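Local coordinates for hypothetical protein yiiM (PDB 1O65) that is a MOSC-domain protein of Escherichia coli that probably binds molybdenum and probably acts as an oxidoreductase on nitrogenous compounds, at residues 15-20 / 99-105; 117-121 / 164-170. All coordinates share one frame. Residue numbers count along the deposited sequence, not the author numbering.

Contact 1: residues 15-20 / 99-105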
ATOM      1  N   TYR A  15       1.378  -6.528 -15.004  1.00 29.42           N
ATOM      2  CA  TYR A  15       2.574  -6.377 -14.177  1.00 28.29           C
ATOM      3  C   TYR A  15       2.964  -7.671 -13.485  1.00 29.31           C
ATOM      4  O   TYR A  15       2.235  -8.194 -12.633  1.00 29.17           O
ATOM      5  CB  TYR A  15       2.376  -5.257 -13.164  1.00 26.26           C
ATOM      6  CG  TYR A  15       1.961  -3.918 -13.738  1.00 24.65           C
ATOM      7  CD1 TYR A  15       2.883  -2.972 -14.153  1.00 23.42           C
ATOM      8  CD2 TYR A  15       0.612  -3.614 -13.904  1.00 24.58           C
ATOM      9  CE1 TYR A  15       2.498  -1.745 -14.672  1.00 21.66           C
ATOM     10  CE2 TYR A  15       0.211  -2.402 -14.429  1.00 24.48           C
ATOM     11  CZ  TYR A  15       1.159  -1.473 -14.806  1.00 23.80           C
ATOM     12  OH  TYR A  15       0.725  -0.269 -15.309  1.00 24.80           O
ATOM     13  N   PRO A  16       4.083  -8.247 -13.936  1.00 29.68           N
ATOM     14  CA  PRO A  16       4.604  -9.471 -13.329  1.00 29.52           C
ATOM     15  C   PRO A  16       4.778  -9.239 -11.840  1.00 29.42           C
ATOM     16  O   PRO A  16       5.199  -8.145 -11.425  1.00 29.63           O
ATOM     17  CB  PRO A  16       5.905  -9.699 -14.047  1.00 29.85           C
ATOM     18  CG  PRO A  16       5.738  -9.088 -15.386  1.00 30.85           C
ATOM     19  CD  PRO A  16       4.643  -8.047 -15.296  1.00 30.09           C
ATOM     20  N   VAL A  17       4.457 -10.238 -11.011  1.00 28.40           N
ATOM     21  CA  VAL A  17       4.562  -9.970  -9.584  1.00 28.84           C
ATOM     22  C   VAL A  17       5.172 -11.069  -8.760  1.00 29.63           C
ATOM     23  O   VAL A  17       4.871 -12.242  -8.955  1.00 31.38           O
ATOM     24  CB  VAL A  17       3.153  -9.574  -9.066  1.00 28.75           C
ATOM     25  CG1 VAL A  17       2.212 -10.764  -9.028  1.00 25.06           C
ATOM     26  CG2 VAL A  17       3.247  -8.909  -7.705  1.00 29.54           C
ATOM     27  N   ASP A  18       6.060 -10.714  -7.847  1.00 29.55           N
ATOM     28  CA  ASP A  18       6.655 -11.649  -6.892  1.00 29.39           C
ATOM     29  C   ASP A  18       5.790 -11.597  -5.624  1.00 29.47           C
ATOM     30  O   ASP A  18       5.395 -10.497  -5.213  1.00 27.64           O
ATOM     31  CB  ASP A  18       8.093 -11.223  -6.572  1.00 29.84           C
ATOM     32  CG  ASP A  18       9.017 -11.461  -7.753  1.00 28.90           C
ATOM     33  OD1 ASP A  18       8.744 -12.412  -8.529  1.00 30.50           O
ATOM     34  OD2 ASP A  18      10.003 -10.735  -7.908  1.00 27.40           O
ATOM     35  N   VAL A  19       5.506 -12.744  -5.052  1.00 29.09           N
ATOM     36  CA  VAL A  19       4.632 -12.946  -3.920  1.00 28.88           C
ATOM     37  C   VAL A  19       5.375 -13.406  -2.680  1.00 29.75           C
ATOM     38  O   VAL A  19       6.241 -14.285  -2.758  1.00 29.53           O
ATOM     39  CB  VAL A  19       3.598 -14.065  -4.253  1.00 29.58           C
ATOM     40  CG1 VAL A  19       2.548 -14.170  -3.149  1.00 28.11           C
ATOM     41  CG2 VAL A  19       2.979 -13.865  -5.610  1.00 27.10           C
ATOM     42  N   TYR A  20       5.118 -12.787  -1.537  1.00 30.61           N
ATOM     43  CA  TYR A  20       5.769 -13.125  -0.285  1.00 32.31           C
ATOM     44  C   TYR A  20       4.751 -13.273   0.841  1.00 34.18           C
ATOM     45  O   TYR A  20       3.746 -12.561   0.876  1.00 34.32           O
ATOM     46  CB  TYR A  20       6.806 -12.104   0.182  1.00 31.76           C
ATOM     47  CG  TYR A  20       7.931 -11.848  -0.802  1.00 32.58           C
ATOM     48  CD1 TYR A  20       7.721 -10.998  -1.877  1.00 31.09           C
ATOM     49  CD2 TYR A  20       9.171 -12.470  -0.679  1.00 32.30           C
ATOM     50  CE1 TYR A  20       8.713 -10.767  -2.807  1.00 33.67           C
ATOM     51  CE2 TYR A  20      10.178 -12.233  -1.599  1.00 31.73           C
ATOM     52  CZ  TYR A  20       9.951 -11.380  -2.652  1.00 32.38           C
ATOM     53  OH  TYR A  20      10.921 -11.108  -3.581  1.00 32.47           O
ATOM     54  N   ASN A  99       3.521  -8.171   0.416  1.00 27.76           N
ATOM     55  CA  ASN A  99       3.125  -9.469  -0.130  1.00 26.31           C
ATOM     56  C   ASN A  99       3.409  -9.460  -1.638  1.00 26.97           C
ATOM     57  O   ASN A  99       3.754 -10.486  -2.205  1.00 26.69           O
ATOM     58  CB  ASN A  99       1.641  -9.737   0.052  1.00 25.45           C
ATOM     59  CG  ASN A  99       1.204  -9.648   1.498  1.00 25.58           C
ATOM     60  OD1 ASN A  99       0.384  -8.776   1.830  1.00 24.60           O
ATOM     61  ND2 ASN A  99       1.737 -10.551   2.320  1.00 19.01           N
ATOM     62  N   LEU A 100       3.226  -8.274  -2.248  1.00 25.97           N
ATOM     63  CA  LEU A 100       3.388  -8.145  -3.691  1.00 25.82           C
ATOM     64  C   LEU A 100       4.557  -7.253  -4.095  1.00 26.62           C
ATOM     65  O   LEU A 100       4.647  -6.102  -3.700  1.00 25.38           O
ATOM     66  CB  LEU A 100       2.111  -7.610  -4.329  1.00 24.48           C
ATOM     67  CG  LEU A 100       0.828  -8.420  -4.134  1.00 25.86           C
ATOM     68  CD1 LEU A 100      -0.336  -7.808  -4.890  1.00 23.49           C
ATOM     69  CD2 LEU A 100       1.032  -9.870  -4.541  1.00 25.89           C
ATOM     70  N   SER A 101       5.440  -7.781  -4.956  1.00 27.03           N
ATOM     71  CA  SER A 101       6.610  -7.004  -5.371  1.00 27.34           C
ATOM     72  C   SER A 101       6.648  -6.911  -6.893  1.00 27.97           C
ATOM     73  O   SER A 101       6.529  -7.932  -7.566  1.00 27.52           O
ATOM     74  CB  SER A 101       7.885  -7.605  -4.818  1.00 25.57           C
ATOM     75  OG  SER A 101       9.034  -6.935  -5.315  1.00 29.42           O
ATOM     76  N   THR A 102       6.790  -5.705  -7.433  1.00 26.69           N
ATOM     77  CA  THR A 102       6.809  -5.437  -8.841  1.00 26.31           C
ATOM     78  C   THR A 102       7.722  -4.279  -9.288  1.00 27.14           C
ATOM     79  O   THR A 102       8.290  -3.507  -8.525  1.00 27.04           O
ATOM     80  CB  THR A 102       5.413  -4.899  -9.297  1.00 24.60           C
ATOM     81  OG1 THR A 102       5.175  -3.695  -8.549  1.00 23.36           O
ATOM     82  CG2 THR A 102       4.281  -5.870  -9.162  1.00 24.29           C
ATOM     83  N   ASP A 103       7.735  -4.096 -10.605  1.00 28.05           N
ATOM     84  CA  ASP A 103       8.349  -2.976 -11.290  1.00 27.83           C
ATOM     85  C   ASP A 103       7.193  -2.315 -12.089  1.00 26.89           C
ATOM     86  O   ASP A 103       6.221  -3.034 -12.344  1.00 27.75           O
ATOM     87  CB  ASP A 103       9.389  -3.350 -12.323  1.00 32.47           C
ATOM     88  CG  ASP A 103      10.714  -3.819 -11.770  1.00 35.46           C
ATOM     89  OD1 ASP A 103      11.449  -3.035 -11.144  1.00 37.79           O
ATOM     90  OD2 ASP A 103      11.001  -5.012 -12.019  1.00 35.77           O
ATOM     91  N   GLY A 104       7.281  -1.036 -12.401  1.00 24.61           N
ATOM     92  CA  GLY A 104       6.274  -0.387 -13.215  1.00 22.39           C
ATOM     93  C   GLY A 104       5.087   0.182 -12.488  1.00 24.18           C
ATOM     94  O   GLY A 104       4.252   0.814 -13.147  1.00 24.49           O
ATOM     95  N   LEU A 105       4.902  -0.060 -11.188  1.00 23.65           N
ATOM     96  CA  LEU A 105       3.763   0.460 -10.446  1.00 23.91           C
ATOM     97  C   LEU A 105       4.229   1.279  -9.252  1.00 24.90           C
ATOM     98  O   LEU A 105       4.920   0.770  -8.352  1.00 26.05           O
ATOM     99  CB  LEU A 105       2.840  -0.663  -9.981  1.00 20.96           C
ATOM    100  CG  LEU A 105       2.005  -1.358 -11.054  1.00 19.12           C
ATOM    101  CD1 LEU A 105       1.261  -2.551 -10.478  1.00 18.35           C
ATOM    102  CD2 LEU A 105       1.001  -0.402 -11.672  1.00 17.55           C
TER
HETATM  103  O   HOH W   1       6.891  -6.292 -12.403  1.00 22.67           O
HETATM  104  O   HOH W   2       7.851  -8.571 -10.506  1.00 27.39           O
HETATM  105  O   HOH W   3      10.703  -9.315  -6.012  1.00 23.33           O

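Contact 2: residues 117-121 / 164-170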
ATOM      1  N   ARG A 117      -7.259  -7.570 -11.780  1.00 21.97           N
ATOM      2  CA  ARG A 117      -7.566  -8.981 -11.878  1.00 23.27           C
ATOM      3  C   ARG A 117      -6.197  -9.685 -11.667  1.00 24.12           C
ATOM      4  O   ARG A 117      -5.223  -9.166 -12.223  1.00 23.52           O
ATOM      5  CB  ARG A 117      -8.155  -9.436 -13.209  1.00 24.77           C
ATOM      6  CG  ARG A 117      -8.411 -10.948 -13.239  1.00 28.75           C
ATOM      7  CD  ARG A 117      -9.199 -11.385 -14.466  1.00 29.63           C
ATOM      8  NE  ARG A 117      -8.513 -11.035 -15.698  1.00 32.46           N
ATOM      9  CZ  ARG A 117      -9.090 -10.813 -16.874  1.00 35.20           C
ATOM     10  NH1 ARG A 117     -10.400 -10.900 -17.017  1.00 32.77           N
ATOM     11  NH2 ARG A 117      -8.329 -10.482 -17.924  1.00 36.89           N
ATOM     12  N   TRP A 118      -6.182 -10.681 -10.816  1.00 23.55           N
ATOM     13  CA  TRP A 118      -4.998 -11.453 -10.485  1.00 25.82           C
ATOM     14  C   TRP A 118      -5.387 -12.936 -10.405  1.00 26.38           C
ATOM     15  O   TRP A 118      -5.998 -13.387  -9.437  1.00 25.00           O
ATOM     16  CB  TRP A 118      -4.366 -10.993  -9.159  1.00 25.55           C
ATOM     17  CG  TRP A 118      -3.057 -11.648  -8.830  1.00 25.49           C
ATOM     18  CD1 TRP A 118      -2.134 -12.134  -9.724  1.00 26.16           C
ATOM     19  CD2 TRP A 118      -2.473 -11.844  -7.532  1.00 23.57           C
ATOM     20  NE1 TRP A 118      -1.042 -12.633  -9.072  1.00 22.85           N
ATOM     21  CE2 TRP A 118      -1.238 -12.491  -7.721  1.00 25.95           C
ATOM     22  CE3 TRP A 118      -2.898 -11.573  -6.230  1.00 22.15           C
ATOM     23  CZ2 TRP A 118      -0.402 -12.855  -6.656  1.00 25.36           C
ATOM     24  CZ3 TRP A 118      -2.076 -11.945  -5.174  1.00 21.09           C
ATOM     25  CH2 TRP A 118      -0.839 -12.556  -5.389  1.00 21.76           C
ATOM     26  N   GLY A 119      -5.128 -13.630 -11.522  1.00 27.62           N
ATOM     27  CA  GLY A 119      -5.465 -15.046 -11.630  1.00 27.13           C
ATOM     28  C   GLY A 119      -6.984 -15.155 -11.467  1.00 29.29           C
ATOM     29  O   GLY A 119      -7.714 -14.555 -12.257  1.00 27.63           O
ATOM     30  N   GLU A 120      -7.443 -15.848 -10.427  1.00 29.73           N
ATOM     31  CA  GLU A 120      -8.899 -15.959 -10.266  1.00 32.32           C
ATOM     32  C   GLU A 120      -9.429 -14.871  -9.332  1.00 29.90           C
ATOM     33  O   GLU A 120     -10.619 -14.869  -9.077  1.00 30.18           O
ATOM     34  CB  GLU A 120      -9.269 -17.305  -9.625  1.00 39.90           C
ATOM     35  CG  GLU A 120      -8.407 -18.453 -10.123  1.00 46.91           C
ATOM     36  CD  GLU A 120      -8.957 -18.990 -11.438  1.00 51.08           C
ATOM     37  OE1 GLU A 120      -8.953 -18.235 -12.429  1.00 52.03           O
ATOM     38  OE2 GLU A 120      -9.371 -20.169 -11.385  1.00 53.83           O
ATOM     39  N   ALA A 121      -8.582 -13.974  -8.857  1.00 28.05           N
ATOM     40  CA  ALA A 121      -9.002 -12.971  -7.904  1.00 27.37           C
ATOM     41  C   ALA A 121      -9.216 -11.584  -8.494  1.00 25.61           C
ATOM     42  O   ALA A 121      -8.881 -11.290  -9.627  1.00 26.64           O
ATOM     43  CB  ALA A 121      -7.980 -12.859  -6.757  1.00 23.32           C
ATOM     44  N   GLY A 164      -9.815 -15.937  -4.688  1.00 26.25           N
ATOM     45  CA  GLY A 164      -9.520 -16.942  -5.704  1.00 28.41           C
ATOM     46  C   GLY A 164      -8.062 -17.365  -5.726  1.00 30.58           C
ATOM     47  O   GLY A 164      -7.229 -16.832  -4.986  1.00 32.00           O
ATOM     48  N   LYS A 165      -7.751 -18.380  -6.530  1.00 30.58           N
ATOM     49  CA  LYS A 165      -6.393 -18.847  -6.678  1.00 31.75           C
ATOM     50  C   LYS A 165      -5.620 -17.781  -7.471  1.00 32.01           C
ATOM     51  O   LYS A 165      -6.144 -17.194  -8.407  1.00 30.59           O
ATOM     52  CB  LYS A 165      -6.280 -20.173  -7.420  1.00 36.68           C
ATOM     53  CG  LYS A 165      -6.169 -21.423  -6.571  1.00 40.59           C
ATOM     54  CD  LYS A 165      -5.953 -22.635  -7.476  1.00 44.95           C
ATOM     55  CE  LYS A 165      -6.111 -23.947  -6.745  1.00 46.19           C
ATOM     56  NZ  LYS A 165      -5.543 -23.917  -5.371  1.00 47.94           N
ATOM     57  N   VAL A 166      -4.421 -17.510  -7.000  1.00 32.68           N
ATOM     58  CA  VAL A 166      -3.523 -16.529  -7.588  1.00 33.00           C
ATOM     59  C   VAL A 166      -2.136 -17.181  -7.602  1.00 35.38           C
ATOM     60  O   VAL A 166      -2.012 -18.284  -7.044  1.00 36.43           O
ATOM     61  CB  VAL A 166      -3.437 -15.261  -6.706  1.00 30.48           C
ATOM     62  CG1 VAL A 166      -4.775 -14.543  -6.568  1.00 22.77           C
ATOM     63  CG2 VAL A 166      -2.916 -15.626  -5.318  1.00 29.09           C
ATOM     64  N   SER A 167      -1.143 -16.542  -8.200  1.00 34.91           N
ATOM     65  CA  SER A 167       0.188 -17.118  -8.165  1.00 36.33           C
ATOM     66  C   SER A 167       1.224 -16.121  -8.652  1.00 37.25           C
ATOM     67  O   SER A 167       0.944 -15.104  -9.277  1.00 36.75           O
ATOM     68  CB  SER A 167       0.258 -18.432  -8.948  1.00 35.78           C
ATOM     69  OG  SER A 167       0.451 -18.211 -10.336  1.00 37.19           O
ATOM     70  N   ALA A 168       2.483 -16.474  -8.437  1.00 38.69           N
ATOM     71  CA  ALA A 168       3.636 -15.691  -8.847  1.00 40.00           C
ATOM     72  C   ALA A 168       3.696 -15.658 -10.372  1.00 40.49           C
ATOM     73  O   ALA A 168       4.297 -14.754 -10.949  1.00 42.51           O
ATOM     74  CB  ALA A 168       4.913 -16.283  -8.289  1.00 38.84           C
ATOM     75  N   ASP A 169       3.045 -16.633 -10.998  1.00 39.61           N
ATOM     76  CA  ASP A 169       2.988 -16.730 -12.437  1.00 39.46           C
ATOM     77  C   ASP A 169       1.953 -15.831 -13.071  1.00 37.14           C
ATOM     78  O   ASP A 169       2.190 -15.413 -14.204  1.00 38.07           O
ATOM     79  CB  ASP A 169       2.752 -18.195 -12.875  1.00 42.28           C
ATOM     80  CG  ASP A 169       4.044 -18.950 -12.571  1.00 46.15           C
ATOM     81  OD1 ASP A 169       5.097 -18.423 -12.987  1.00 46.05           O
ATOM     82  OD2 ASP A 169       3.974 -19.984 -11.887  1.00 50.03           O
ATOM     83  N   ALA A 170       0.816 -15.612 -12.424  1.00 34.79           N
ATOM     84  CA  ALA A 170      -0.193 -14.713 -12.963  1.00 31.20           C
ATOM     85  C   ALA A 170       0.158 -13.255 -12.658  1.00 29.45           C
ATOM     86  O   ALA A 170       0.371 -12.884 -11.500  1.00 28.22           O
ATOM     87  CB  ALA A 170      -1.550 -15.026 -12.328  1.00 32.75           C
TER

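Contact 1: residues 15-20 / 99-105
At the start of segment 15-20, the Tyr-15 ring takes Leu-105 CD2 over one face in a CH-pi contact, 3.5 Å from Leu-105 CD2 to the Tyr-15 ring centroid. Pro-16 reaches across through water: Pro-16 O accepts from water 1 (2.7 Å), which in turn accepts from Asp-103 N (3.0 Å). Val-17 CG2 lies 3.8 Å from Leu-100 CB. Asp-18 forms an antiparallel hydrogen-bonded pair with Ser-101 (Asp-18 N to Ser-101 O 2.8 Å, Ser-101 N to Asp-18 O 2.7 Å); Arg-74 binds both side chains. Val-19 and Leu-100 form the next, non-hydrogen-bonded pair. Tyr-20 N then donates to Asn-99 O (2.8 Å), and Asn-99 ND2 to Tyr-20 O (3.2 Å). Within the mixed sheet of the MOSC fold, strand 100-102 lies between strand 14-21 and the parallel strand 69-73, and Trp-118 of strand 115-118 packs on Val-17, Val-19 and Leu-100.

Contact 2: residues 117-121 / 164-170
Apolar packing centres on the indole of Trp-118. Val-166 lies over one face of it, with Val-166 CB 3.5 Å from the centroid of the Trp-118 six-membered ring and 8° off the ring normal, a CH-pi contact. Val-166 CG1 also touches Trp-118 CE3 (3.5 Å) and Ala-121 CB (3.6 Å), so this valine bridges the two ends of the turn. Ala-170 CB adds a looser contact with Trp-118 CD1 at 3.9 Å.

Among the hydrogen bonds, the straightest across the segments runs from Glu-120 N to Lys-165 O (2.8 Å, 163°). The donor sits in a type II' turn from Trp-118 to Ala-121, closed by Ala-121 N to Trp-118 O (2.7 Å) and Trp-118 N to Ala-121 O (3.0 Å), which makes it a beta hairpin joining strands 115-118 and 121-128. At the indole edge, Trp-118 NE1 makes two weak bonds, to Ala-170 O (2.8 Å) and Ser-167 O (3.2 Å). Between these two acceptors the chain bends through an ST turn, in which Ser-167 OG accepts from Asp-169 N (3.1 Å).

Steric fit rests on two glycines. Gly-119 takes the positive phi of the turn, and a CB there would clash with Lys-165 O; one on Gly-164 would clash with Glu-120 O. Both permit close backbone approach.

With no salt bridge between the segments, the contact depends on one buried aromatic side chain, whose face is apolar and whose NE1 makes two weak bonds to main-chain carbonyls, and on a single bond between backbones.

Trp-118 joins the two contacts, whose centres are about 12 Å apart: Trp-118 CH2 lies 3.4 Å from Leu-100 CD2, and Trp-118 CZ2 3.7 Å from Val-19 CG2. Contact 1 is the more buried, about 12 Å from the chain centre against about 18 Å for contact 2. It pairs neighbouring strands of one mixed sheet, largely through backbone bonds, with bridging waters, and with Asp-18 and Ser-101 on one face engaging Arg-74. Contact 2, partly exposed, instead sets a hairpin of that sheet against strand 164-167 of the separate three-stranded antiparallel sheet, relying more on side-chain packing. Contact 1 thus forms one strand pairing within the mixed sheet, whereas contact 2 brings a second sheet against it.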